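Local atomic coordinates of flavohemoglobin (Malassezia yamatoensis, PDB entry 6O0A), a protein that binds heme and FAD and probably detoxifies nitric oxide, passing electrons from a reduced nicotinamide nucleotide through the flavin to the heme. Residues A212-G217 with G244-I249; V187-E192 with I236-D241. One frame throughout, in Å; residues are numbered along the deposited sequence. Where two conformers were deposited one is given.

In the fold
Following the chain from the N terminus, the helical heme-binding part gives way to the antiparallel sheet of the FAD-binding domain. Strand 186-193 supplies the first half of contact 2 and strand 207-213 leads into the first half of contact 1. Contact 2 then closes its loop when strand 234-239 returns beside strand 186-193, and contact 1 closes when helix 246-251 meets the end of strand 207-213. The segments alternate, so the two loops cross. Contact 2 ties the edge strand 234-239 into the sheet; contact 1 seats helix 246-251 against the end of strand 207-213. They meet at Thr247 and Asp241, and the later segment of each binds FAD.

Contact 1. Residues A212-G217 with G244-I249; sequences ARTSDG and GEMTTI. With FAD (flavin-adenine dinucleotide), chain B.
Met246 reaches across to Ala212 with the end of its side chain: its CE lies 3.3 Å from Ala212 O and also packs near Ala212 CB. Bends at chi2 (-52°) and chi3 (-62°) fold this flexible thioether back, and its SD rests 3.8 Å from Thr214 CG2. One turn of helix on, both branches of Ile249 come against Arg213 O, CD1 at 3.5 Å, with CG2 also beside Ala212 CB and CD1 beside Thr214 CA; a branched apolar chain can cover both the alanine methyl and the backbone of the turn.

Glu245 is extended, and its carboxylate comes up against the methyl side of Thr214, with OE2 3.4 Å from CG2. The threonine hydroxyl serves its own turn instead, donating to Asp216 OD1, while Gly217 N bonds back to Thr214 O in a type I turn. Glu245 OE2 also accepts from a water that in turn accepts from Ser215 N, which bridges the segments. Asp216 OD1 and Glu245 OE2 are 4.5 Å apart, and Arg64 makes salt bridges to both, which probably offsets their repulsion.

The backbone of the same residues grips the FAD pyrophosphate: Glu245 N gives O1A a bond of 2.8 Å, Met246 N binds O2P, and Thr247 binds O1P through both N and OG1. The chemistry is thus divided: apolar side chains seat residues 246-249 against strand 207-213 and the turn after it, while the amides of Glu245 to Thr247 and one hydroxyl face the phosphates, suited to their negative charge.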
loop_
_atom_site.group_PDB
_atom_site.type_symbol
_atom_site.label_atom_id
_atom_site.label_comp_id
_atom_site.label_asym_id
_atom_site.label_seq_id
_atom_site.Cartn_x
_atom_site.Cartn_y
_atom_site.Cartn_z
ATOM N N ALA A 212 12.823 9.384 -7.356
ATOM C CA ALA A 212 13.849 9.658 -8.357
ATOM C C ALA A 212 13.189 10.348 -9.541
ATOM O O ALA A 212 11.962 10.374 -9.669
ATOM C CB ALA A 212 14.568 8.382 -8.797
ATOM N N ARG A 213 14.010 10.902 -10.420
ATOM C CA ARG A 213 13.453 11.595 -11.573
ATOM C C ARG A 213 13.322 10.654 -12.760
ATOM O O ARG A 213 14.152 9.757 -12.965
ATOM C CB ARG A 213 14.294 12.818 -11.940
ATOM C CG ARG A 213 14.171 13.883 -10.868
ATOM C CD ARG A 213 14.602 15.266 -11.266
ATOM N NE ARG A 213 14.473 16.091 -10.071
ATOM C CZ ARG A 213 13.418 16.851 -9.794
ATOM N NH1 ARG A 213 12.409 16.943 -10.646
ATOM N NH2 ARG A 213 13.382 17.535 -8.661
ATOM N N THR A 214 12.240 10.846 -13.519
ATOM C CA THR A 214 12.066 10.186 -14.798
ATOM C C THR A 214 13.149 10.658 -15.763
ATOM O O THR A 214 13.843 11.651 -15.524
ATOM C CB THR A 214 10.694 10.514 -15.384
ATOM O OG1 THR A 214 10.624 11.931 -15.599
ATOM C CG2 THR A 214 9.594 10.110 -14.426
ATOM N N SER A 215 13.274 9.940 -16.885
ATOM C CA SER A 215 14.254 10.335 -17.894
ATOM C C SER A 215 14.064 11.776 -18.343
ATOM O O SER A 215 15.043 12.454 -18.672
ATOM C CB SER A 215 14.179 9.400 -19.101
ATOM O OG SER A 215 12.921 9.506 -19.747
ATOM N N ASP A 216 12.828 12.273 -18.347
ATOM C CA ASP A 216 12.557 13.639 -18.770
ATOM C C ASP A 216 12.435 14.613 -17.599
ATOM O O ASP A 216 12.052 15.768 -17.804
ATOM C CB ASP A 216 11.311 13.689 -19.665
ATOM C CG ASP A 216 10.081 13.050 -19.030
ATOM O OD1 ASP A 216 10.217 12.230 -18.110
ATOM O OD2 ASP A 216 8.969 13.352 -19.503
ATOM N N GLY A 217 12.779 14.190 -16.385
ATOM C CA GLY A 217 13.037 15.131 -15.308
ATOM C C GLY A 217 11.951 15.332 -14.271
ATOM O O GLY A 217 12.075 16.262 -13.460
ATOM N N GLY A 244 6.938 -0.722 -16.265
ATOM C CA GLY A 244 6.831 0.405 -15.369
ATOM C C GLY A 244 7.855 1.473 -15.704
ATOM O O GLY A 244 8.815 1.262 -16.448
ATOM N N GLU A 245 7.642 2.651 -15.132
ATOM C CA GLU A 245 8.567 3.731 -15.445
ATOM C C GLU A 245 9.756 3.802 -14.484
ATOM O O GLU A 245 10.888 4.066 -14.920
ATOM C CB GLU A 245 7.821 5.068 -15.450
ATOM C CG GLU A 245 8.735 6.221 -15.809
ATOM C CD GLU A 245 7.996 7.454 -16.256
ATOM O OE1 GLU A 245 6.826 7.674 -15.850
ATOM O OE2 GLU A 245 8.601 8.206 -17.037
ATOM N N MET A 246 9.546 3.566 -13.187
ATOM C CA MET A 246 10.567 3.926 -12.209
ATOM C C MET A 246 11.454 2.768 -11.761
ATOM O O MET A 246 12.573 3.030 -11.311
ATOM C CB MET A 246 9.933 4.574 -10.969
ATOM C CG MET A 246 9.179 5.887 -11.260
ATOM S SD MET A 246 10.186 7.081 -12.172
ATOM C CE MET A 246 11.530 7.384 -11.045
ATOM N N THR A 247 11.019 1.505 -11.848
ATOM C CA THR A 247 11.904 0.467 -11.307
ATOM C C THR A 247 13.195 0.342 -12.110
ATOM O O THR A 247 14.257 0.109 -11.523
ATOM C CB THR A 247 11.201 -0.900 -11.200
ATOM O OG1 THR A 247 10.512 -1.200 -12.406
ATOM C CG2 THR A 247 10.227 -0.899 -10.040
ATOM N N THR A 248 13.153 0.540 -13.434
ATOM C CA THR A 248 14.404 0.557 -14.177
ATOM C C THR A 248 15.314 1.682 -13.690
ATOM O O THR A 248 16.534 1.490 -13.588
ATOM C CB THR A 248 14.135 0.656 -15.682
ATOM O OG1 THR A 248 15.365 0.489 -16.396
ATOM C CG2 THR A 248 13.488 1.989 -16.049
ATOM N N ILE A 249 14.741 2.841 -13.348
ATOM C CA ILE A 249 15.538 3.968 -12.878
ATOM C C ILE A 249 16.138 3.677 -11.507
ATOM O O ILE A 249 17.332 3.908 -11.282
ATOM C CB ILE A 249 14.682 5.251 -12.901
ATOM C CG1 ILE A 249 14.413 5.636 -14.361
ATOM C CG2 ILE A 249 15.405 6.383 -12.180
ATOM C CD1 ILE A 249 13.404 6.753 -14.554
HETATM P PA FAD B . 4.699 1.873 -12.814
HETATM O O1A FAD B . 5.301 2.923 -13.671
HETATM O O2A FAD B . 4.023 2.364 -11.563
HETATM O O5B FAD B . 3.658 1.014 -13.666
HETATM C C5B FAD B . 2.796 0.067 -13.008
HETATM C C4B FAD B . 1.908 -0.505 -14.083
HETATM O O4B FAD B . 1.170 0.573 -14.705
HETATM C C3B FAD B . 2.639 -1.175 -15.232
HETATM O O3B FAD B . 2.961 -2.535 -14.948
HETATM C C2B FAD B . 1.611 -1.077 -16.364
HETATM O O2B FAD B . 0.647 -2.121 -16.292
HETATM C C1B FAD B . 0.938 0.271 -16.071
HETATM N N9A FAD B . 1.449 1.370 -16.884
HETATM C C8A FAD B . 2.671 1.974 -16.766
HETATM N N7A FAD B . 2.903 2.893 -17.672
HETATM C C5A FAD B . 1.753 2.888 -18.444
HETATM C C6A FAD B . 1.396 3.586 -19.612
HETATM N N6A FAD B . 2.189 4.484 -20.211
HETATM N N1A FAD B . 0.192 3.314 -20.164
HETATM C C2A FAD B . -0.598 2.412 -19.573
HETATM N N3A FAD B . -0.365 1.684 -18.475
HETATM C C4A FAD B . 0.838 1.965 -17.962
HETATM N N1 FAD B . 7.566 -3.448 -5.192
HETATM C C2 FAD B . 8.712 -4.172 -5.010
HETATM O O2 FAD B . 9.395 -4.563 -5.966
HETATM N N3 FAD B . 9.126 -4.479 -3.716
HETATM C C4 FAD B . 8.481 -4.108 -2.550
HETATM O O4 FAD B . 8.948 -4.411 -1.452
HETATM C C4X FAD B . 7.275 -3.342 -2.755
HETATM N N5 FAD B . 6.604 -2.952 -1.703
HETATM C C5X FAD B . 5.443 -2.214 -1.905
HETATM C C6 FAD B . 4.705 -1.802 -0.794
HETATM C C7 FAD B . 3.543 -1.050 -0.941
HETATM C C7M FAD B . 2.747 -0.654 0.278
HETATM C C8 FAD B . 3.116 -0.682 -2.229
HETATM C C8M FAD B . 1.886 0.162 -2.429
HETATM C C9 FAD B . 3.842 -1.102 -3.338
HETATM C C9A FAD B . 4.991 -1.873 -3.191
HETATM N N10 FAD B . 5.742 -2.318 -4.301
HETATM C C10 FAD B . 6.891 -3.059 -4.116
HETATM C "C1'" FAD B . 5.368 -1.923 -5.669
HETATM C "C2'" FAD B . 6.023 -0.614 -6.097
HETATM O "O2'" FAD B . 5.557 0.447 -5.263
HETATM C "C3'" FAD B . 5.747 -0.279 -7.566
HETATM O "O3'" FAD B . 4.340 -0.312 -7.798
HETATM C "C4'" FAD B . 6.430 -1.232 -8.545
HETATM O "O4'" FAD B . 7.817 -1.316 -8.209
HETATM C "C5'" FAD B . 6.253 -0.813 -9.991
HETATM O "O5'" FAD B . 6.824 0.505 -10.163
HETATM P P FAD B . 7.156 0.977 -11.652
HETATM O O1P FAD B . 8.222 0.195 -12.336
HETATM O O2P FAD B . 7.489 2.441 -11.568
HETATM O O3P FAD B . 5.795 0.779 -12.456
HETATM O O HOH W 1 11.318 7.831 -17.506
#

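Contact 2. Residues V187-E192 with I236-D241; sequences VDMVFE and IAIKLD. With FAD (flavin-adenine dinucleotide), chain B.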
loop_
_atom_site.group_PDB
_atom_site.type_symbol
_atom_site.label_atom_id
_atom_site.label_comp_id
_atom_site.label_asym_id
_atom_site.label_seq_id
_atom_site.Cartn_x
_atom_site.Cartn_y
_atom_site.Cartn_z
ATOM N N VAL A 187 16.752 -6.376 -7.151
ATOM C CA VAL A 187 17.945 -5.721 -6.625
ATOM C C VAL A 187 17.670 -5.312 -5.180
ATOM O O VAL A 187 16.698 -4.599 -4.899
ATOM C CB VAL A 187 18.351 -4.514 -7.488
ATOM C CG1 VAL A 187 19.591 -3.843 -6.916
ATOM C CG2 VAL A 187 18.599 -4.963 -8.931
ATOM N N ASP A 188 18.525 -5.787 -4.276
ATOM C CA ASP A 188 18.458 -5.531 -2.839
ATOM C C ASP A 188 19.338 -4.322 -2.526
ATOM O O ASP A 188 20.555 -4.355 -2.766
ATOM C CB ASP A 188 18.934 -6.806 -2.122
ATOM C CG ASP A 188 18.902 -6.711 -0.601
ATOM O OD1 ASP A 188 18.451 -5.689 -0.054
ATOM O OD2 ASP A 188 19.340 -7.694 0.056
ATOM N N MET A 189 18.718 -3.233 -2.046
ATOM C CA MET A 189 19.376 -1.927 -1.949
ATOM C C MET A 189 19.376 -1.437 -0.508
ATOM O O MET A 189 18.338 -1.470 0.157
ATOM C CB MET A 189 18.655 -0.919 -2.848
ATOM C CG MET A 189 18.564 -1.433 -4.284
ATOM S SD MET A 189 17.686 -0.277 -5.369
ATOM C CE MET A 189 18.884 1.046 -5.459
ATOM N N VAL A 190 20.528 -0.967 -0.031
ATOM C CA VAL A 190 20.652 -0.420 1.320
ATOM C C VAL A 190 21.033 1.052 1.227
ATOM O O VAL A 190 22.032 1.393 0.583
ATOM C CB VAL A 190 21.696 -1.180 2.154
ATOM C CG1 VAL A 190 21.803 -0.554 3.558
ATOM C CG2 VAL A 190 21.347 -2.686 2.240
ATOM N N PHE A 191 20.258 1.913 1.903
ATOM C CA PHE A 191 20.464 3.356 1.919
ATOM C C PHE A 191 20.797 3.847 3.326
ATOM O O PHE A 191 20.309 3.302 4.324
ATOM C CB PHE A 191 19.209 4.108 1.436
ATOM C CG PHE A 191 18.841 3.861 -0.008
ATOM C CD1 PHE A 191 18.051 2.775 -0.365
ATOM C CD2 PHE A 191 19.257 4.732 -0.995
ATOM C CE1 PHE A 191 17.696 2.560 -1.692
ATOM C CE2 PHE A 191 18.907 4.527 -2.322
ATOM C CZ PHE A 191 18.136 3.434 -2.672
ATOM N N GLU A 192 21.598 4.904 3.415
ATOM C CA GLU A 192 21.866 5.567 4.682
ATOM C C GLU A 192 21.667 7.063 4.524
ATOM O O GLU A 192 21.760 7.592 3.411
ATOM C CB GLU A 192 23.292 5.271 5.177
ATOM C CG GLU A 192 23.420 3.829 5.662
ATOM C CD GLU A 192 24.831 3.471 6.084
ATOM O OE1 GLU A 192 25.694 4.369 6.090
ATOM O OE2 GLU A 192 25.067 2.289 6.405
ATOM N N ILE A 236 15.524 -1.977 0.999
ATOM C CA ILE A 236 14.388 -2.374 0.177
ATOM C C ILE A 236 14.885 -3.308 -0.922
ATOM O O ILE A 236 16.053 -3.263 -1.324
ATOM C CB ILE A 236 13.657 -1.157 -0.448
ATOM C CG1 ILE A 236 14.629 -0.370 -1.347
ATOM C CG2 ILE A 236 13.074 -0.267 0.651
ATOM C CD1 ILE A 236 13.969 0.828 -2.060
ATOM N N ALA A 237 13.987 -4.161 -1.415
ATOM C CA ALA A 237 14.276 -5.046 -2.540
ATOM C C ALA A 237 13.284 -4.747 -3.649
ATOM O O ALA A 237 12.070 -4.897 -3.459
ATOM C CB ALA A 237 14.186 -6.525 -2.125
ATOM N N ILE A 238 13.799 -4.315 -4.799
ATOM C CA ILE A 238 12.982 -3.816 -5.894
ATOM C C ILE A 238 12.982 -4.846 -7.017
ATOM O O ILE A 238 14.041 -5.196 -7.549
ATOM C CB ILE A 238 13.504 -2.460 -6.391
ATOM C CG1 ILE A 238 13.525 -1.435 -5.249
ATOM C CG2 ILE A 238 12.660 -1.958 -7.589
ATOM C CD1 ILE A 238 14.042 -0.027 -5.671
ATOM N N LYS A 239 11.794 -5.299 -7.398
ATOM C CA LYS A 239 11.630 -6.156 -8.561
ATOM C C LYS A 239 11.387 -5.296 -9.791
ATOM O O LYS A 239 10.563 -4.373 -9.755
ATOM C CB LYS A 239 10.460 -7.111 -8.359
ATOM C CG LYS A 239 10.246 -8.058 -9.519
ATOM C CD LYS A 239 9.276 -9.150 -9.134
ATOM C CE LYS A 239 9.185 -10.198 -10.236
ATOM N NZ LYS A 239 8.544 -11.441 -9.729
ATOM N N LEU A 240 12.080 -5.616 -10.883
ATOM C CA LEU A 240 11.909 -4.854 -12.116
ATOM C C LEU A 240 10.521 -5.089 -12.692
ATOM O O LEU A 240 10.094 -6.234 -12.873
ATOM C CB LEU A 240 12.985 -5.245 -13.138
ATOM C CG LEU A 240 12.914 -4.480 -14.460
ATOM C CD1 LEU A 240 13.156 -3.001 -14.178
ATOM C CD2 LEU A 240 13.915 -5.028 -15.484
ATOM N N ASP A 241 9.801 -3.995 -12.966
ATOM C CA ASP A 241 8.589 -4.071 -13.759
ATOM C C ASP A 241 8.964 -3.627 -15.164
ATOM O O ASP A 241 9.232 -2.435 -15.372
ATOM C CB ASP A 241 7.488 -3.181 -13.179
ATOM C CG ASP A 241 6.174 -3.260 -13.967
ATOM O OD1 ASP A 241 6.159 -3.823 -15.086
ATOM O OD2 ASP A 241 5.150 -2.737 -13.464
HETATM P PA FAD B . 4.699 1.873 -12.814
HETATM O O1A FAD B . 5.301 2.923 -13.671
HETATM O O2A FAD B . 4.023 2.364 -11.563
HETATM O O5B FAD B . 3.658 1.014 -13.666
HETATM C C5B FAD B . 2.796 0.067 -13.008
HETATM C C4B FAD B . 1.908 -0.505 -14.083
HETATM O O4B FAD B . 1.170 0.573 -14.705
HETATM C C3B FAD B . 2.639 -1.175 -15.232
HETATM O O3B FAD B . 2.961 -2.535 -14.948
HETATM C C2B FAD B . 1.611 -1.077 -16.364
HETATM O O2B FAD B . 0.647 -2.121 -16.292
HETATM C C1B FAD B . 0.938 0.271 -16.071
HETATM N N9A FAD B . 1.449 1.370 -16.884
HETATM C C8A FAD B . 2.671 1.974 -16.766
HETATM N N7A FAD B . 2.903 2.893 -17.672
HETATM C C5A FAD B . 1.753 2.888 -18.444
HETATM C C6A FAD B . 1.396 3.586 -19.612
HETATM N N6A FAD B . 2.189 4.484 -20.211
HETATM N N1A FAD B . 0.192 3.314 -20.164
HETATM C C2A FAD B . -0.598 2.412 -19.573
HETATM N N3A FAD B . -0.365 1.684 -18.475
HETATM C C4A FAD B . 0.838 1.965 -17.962
HETATM N N1 FAD B . 7.566 -3.448 -5.192
HETATM C C2 FAD B . 8.712 -4.172 -5.010
HETATM O O2 FAD B . 9.395 -4.563 -5.966
HETATM N N3 FAD B . 9.126 -4.479 -3.716
HETATM C C4 FAD B . 8.481 -4.108 -2.550
HETATM O O4 FAD B . 8.948 -4.411 -1.452
HETATM C C4X FAD B . 7.275 -3.342 -2.755
HETATM N N5 FAD B . 6.604 -2.952 -1.703
HETATM C C5X FAD B . 5.443 -2.214 -1.905
HETATM C C6 FAD B . 4.705 -1.802 -0.794
HETATM C C7 FAD B . 3.543 -1.050 -0.941
HETATM C C7M FAD B . 2.747 -0.654 0.278
HETATM C C8 FAD B . 3.116 -0.682 -2.229
HETATM C C8M FAD B . 1.886 0.162 -2.429
HETATM C C9 FAD B . 3.842 -1.102 -3.338
HETATM C C9A FAD B . 4.991 -1.873 -3.191
HETATM N N10 FAD B . 5.742 -2.318 -4.301
HETATM C C10 FAD B . 6.891 -3.059 -4.116
HETATM C "C1'" FAD B . 5.368 -1.923 -5.669
HETATM C "C2'" FAD B . 6.023 -0.614 -6.097
HETATM O "O2'" FAD B . 5.557 0.447 -5.263
HETATM C "C3'" FAD B . 5.747 -0.279 -7.566
HETATM O "O3'" FAD B . 4.340 -0.312 -7.798
HETATM C "C4'" FAD B . 6.430 -1.232 -8.545
HETATM O "O4'" FAD B . 7.817 -1.316 -8.209
HETATM C "C5'" FAD B . 6.253 -0.813 -9.991
HETATM O "O5'" FAD B . 6.824 0.505 -10.163
HETATM P P FAD B . 7.156 0.977 -11.652
HETATM O O1P FAD B . 8.222 0.195 -12.336
HETATM O O2P FAD B . 7.489 2.441 -11.568
HETATM O O3P FAD B . 5.795 0.779 -12.456
#
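Met189 CG and Ile238 CG1 both stand anti to their carbonyl carbons (chi1 -55° in Met189), and a bend at chi3 of Met189 completes the approach: SD lies 3.7 Å from Ile238 CD1, the two chains crossing at a slant. Ile236 adopts the less common chi1 of 60°, with CG1 between its backbone N and carbonyl carbon, and its CD1 comes within 4.1 Å of Phe191 CE1. Long, pliable and branched apolar chains suit this buried face, which also holds Val187.

Beneath them run antiparallel strands. Val187 and Ile238 form one hydrogen-bonded pair and Met189 and Ile236 another. Met189 N to Ile236 O, at 2.8 Å, is nearly straight. In the non-hydrogen-bonded pair between them, Asp188 faces the same way as Ala237 and, as is usual for such a pair, their CA atoms come close, 4.2 Å apart; the Asp188 carboxylate makes a salt bridge with Arg235.

The outer edge of strand 236-239 serves the flavin. Ala237 O accepts from FAD N3 at 3.0 Å, and Lys239 N donates to O2 at 2.9 Å with an angle of 176°, so the backbone reads the pyrimidine end of the isoalloxazine. Farther on, Asp241 OD2 accepts from the ribose hydroxyl O3B. Bonds to the inner strand therefore fix the register of an edge whose Ala237 carbonyl and Lys239 amide match the flavin's N3 donor and O2 acceptor, backbone groups that do not depend on those residues' side chains.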